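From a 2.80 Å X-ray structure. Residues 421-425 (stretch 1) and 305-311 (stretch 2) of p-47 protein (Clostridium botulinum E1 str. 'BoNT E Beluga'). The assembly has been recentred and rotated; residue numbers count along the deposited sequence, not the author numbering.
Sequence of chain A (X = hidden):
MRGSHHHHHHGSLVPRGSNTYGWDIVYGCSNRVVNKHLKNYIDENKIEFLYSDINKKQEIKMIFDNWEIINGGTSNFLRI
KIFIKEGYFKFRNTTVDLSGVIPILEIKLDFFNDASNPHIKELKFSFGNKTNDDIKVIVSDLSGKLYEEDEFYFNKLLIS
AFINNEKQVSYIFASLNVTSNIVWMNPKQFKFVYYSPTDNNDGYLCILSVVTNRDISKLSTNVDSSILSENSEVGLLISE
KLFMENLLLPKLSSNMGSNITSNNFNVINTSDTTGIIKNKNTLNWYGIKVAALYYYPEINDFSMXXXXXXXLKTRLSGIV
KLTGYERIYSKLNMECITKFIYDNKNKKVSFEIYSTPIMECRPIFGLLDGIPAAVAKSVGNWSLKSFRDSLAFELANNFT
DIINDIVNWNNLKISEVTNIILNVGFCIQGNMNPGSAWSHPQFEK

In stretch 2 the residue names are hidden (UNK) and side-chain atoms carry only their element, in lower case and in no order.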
# COMPACT_ATOMS: atom_id res chain seq x y z
N ILE A 421 -0.51 7.30 -7.94
CA ILE A 421 -1.81 7.34 -8.58
C ILE A 421 -2.90 7.37 -7.57
O ILE A 421 -2.92 6.60 -6.61
CB ILE A 421 -2.07 6.14 -9.52
CG1 ILE A 421 -1.02 6.06 -10.64
CG2 ILE A 421 -3.45 6.26 -10.16
CD1 ILE A 421 0.12 5.11 -10.36
N LEU A 422 -3.84 8.27 -7.79
CA LEU A 422 -5.03 8.34 -6.97
C LEU A 422 -6.18 7.96 -7.85
O LEU A 422 -6.73 8.81 -8.56
CB LEU A 422 -5.23 9.73 -6.40
CG LEU A 422 -6.47 9.91 -5.52
CD1 LEU A 422 -6.27 9.19 -4.19
CD2 LEU A 422 -6.74 11.40 -5.30
N ASN A 423 -6.53 6.68 -7.84
CA ASN A 423 -7.73 6.21 -8.51
C ASN A 423 -8.52 5.42 -7.48
O ASN A 423 -8.51 4.19 -7.49
CB ASN A 423 -7.37 5.37 -9.73
CG ASN A 423 -8.59 4.87 -10.47
OD1 ASN A 423 -9.65 5.49 -10.46
ND2 ASN A 423 -8.44 3.72 -11.13
N VAL A 424 -9.19 6.16 -6.60
CA VAL A 424 -9.94 5.65 -5.44
C VAL A 424 -9.00 5.16 -4.35
O VAL A 424 -9.13 5.53 -3.18
CB VAL A 424 -10.90 4.50 -5.80
CG1 VAL A 424 -11.70 4.10 -4.57
CG2 VAL A 424 -11.82 4.93 -6.93
N GLY A 425 -8.08 4.29 -4.73
CA GLY A 425 -7.02 3.90 -3.83
C GLY A 425 -5.87 4.85 -4.06
O GLY A 425 -5.86 5.62 -5.03
N UNK A 305 -15.91 14.31 -0.10
CA UNK A 305 -15.88 12.88 -0.48
C UNK A 305 -15.11 12.68 -1.79
O UNK A 305 -15.05 13.59 -2.63
c UNK A 305 -18.03 12.56 -1.93
o UNK A 305 -20.22 12.31 -0.97
o UNK A 305 -19.87 11.35 -2.91
c UNK A 305 -19.47 12.04 -1.94
c UNK A 305 -17.31 12.30 -0.60
N UNK A 306 -14.52 11.50 -1.98
CA UNK A 306 -13.76 11.26 -3.20
C UNK A 306 -14.71 10.97 -4.36
O UNK A 306 -15.70 10.24 -4.20
c UNK A 306 -10.81 8.86 -3.92
c UNK A 306 -12.78 10.12 -3.02
c UNK A 306 -10.91 11.33 -4.12
c UNK A 306 -11.72 10.06 -4.11
N UNK A 307 -14.40 11.52 -5.52
CA UNK A 307 -15.36 11.62 -6.62
C UNK A 307 -14.67 11.39 -7.99
O UNK A 307 -13.59 11.92 -8.25
c UNK A 307 -18.57 13.52 -9.30
c UNK A 307 -17.95 13.03 -8.16
c UNK A 307 -16.11 14.50 -8.53
c UNK A 307 -17.95 14.50 -10.06
c UNK A 307 -16.71 13.49 -7.78
c UNK A 307 -16.72 14.99 -9.67
c UNK A 307 -16.05 12.99 -6.52
N UNK A 308 -15.30 10.57 -8.83
CA UNK A 308 -14.74 10.21 -10.14
C UNK A 308 -13.27 9.76 -10.08
O UNK A 308 -12.48 10.11 -10.96
o UNK A 308 -17.56 13.01 -13.11
c UNK A 308 -14.87 11.38 -11.14
o UNK A 308 -15.40 13.45 -12.94
c UNK A 308 -16.40 12.73 -12.71
c UNK A 308 -16.22 11.45 -11.89
N UNK A 309 -12.91 9.00 -9.04
CA UNK A 309 -11.58 8.42 -8.93
C UNK A 309 -10.46 9.32 -8.42
O UNK A 309 -9.87 9.02 -7.38
N UNK A 310 -10.17 10.40 -9.15
CA UNK A 310 -9.03 11.26 -8.80
C UNK A 310 -9.42 12.70 -8.38
O UNK A 310 -8.54 13.55 -8.13
c UNK A 310 -8.59 12.04 -11.19
c UNK A 310 -8.04 11.32 -9.96
n UNK A 310 -7.69 12.57 -12.03
o UNK A 310 -9.81 12.10 -11.40
N UNK A 311 -10.72 12.98 -8.30
CA UNK A 311 -11.19 14.32 -7.92
C UNK A 311 -11.87 14.35 -6.52
O UNK A 311 -12.50 13.37 -6.09
n UNK A 311 -12.13 13.35 -13.09
c UNK A 311 -11.61 14.89 -10.44
c UNK A 311 -12.38 14.83 -12.89
c UNK A 311 -12.15 14.88 -8.99
c UNK A 311 -12.73 15.22 -11.45

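Position 305 has five side-chain atoms. Three carbons run in a row, and the third carries two oxygens. This is a carboxylate on a two-carbon arm. Nothing of stretch 1 lies within reach. The residue is Glu305.

Position 306 has four side-chain carbons and no heteroatom. The chain forks at the second carbon, leaving two terminal carbons. Its CA-to-CB bond points toward stretch 1, where the branches meet Leu422 and Val424. The residue is Leu306. Its CD2 lies 3.7 Å from Val424 CA. Its CD1 lies 4.3 Å from Leu422 CD2, an apolar contact.

Position 307 has one carbon followed by a ring of six carbons. No oxygen is attached to the ring, so tyrosine is excluded. The ring does not reach stretch 1. The residue is Phe307. Its backbone N and O both hydrogen-bond to position 311, closing a tight turn.

Position 308 again has three carbons, the third carrying two oxygens. The CA-to-CB bond points away from stretch 1, and no contact is made. The residue is Glu308.

Position 309 has no side-chain atoms. Its phi is 81°, a value that favours glycine. A CB placed ideally here would sit 2.8 Å from Asn423 OD1, a clash. The residue is Gly309. Its bare backbone comes close to Asn423, with the two CA atoms 4.5 Å apart.

Position 310 has two carbons, the second carrying one oxygen and one nitrogen. This is a short amide. Its CB lies 3.2 Å from Leu422 O, while the end of the side chain leads away from stretch 1. The residue is Asn310. Its backbone N hydrogen-bonds to Glu308 O within the turn.

Position 311 has four carbons in a row ending in nitrogen. The CA-to-CB bond points away from stretch 1. The residue is Lys311. Its NZ donates to Asn310 OD1 at 3.1 Å. It also forms a salt bridge with Glu308 OE1 at 3.3 Å, where the hydrogen bond is weak. These links tie the turn together on its own side.

The contact is small, burying 251 Å² in all. One hydrogen bond crosses it: Val424 N donates to Gly309 O at 3.0 Å, with an angle of 158° at the hydrogen. Leu422 O lies 3.4 Å from Gly309 O, but both are acceptors and no bond forms. Leu306 packs against the side chain of Leu422 and against the backbone CA of Val424. The charged side chains of stretch 2 take no part.

Stretch 2 (305-311) ELFEGNK
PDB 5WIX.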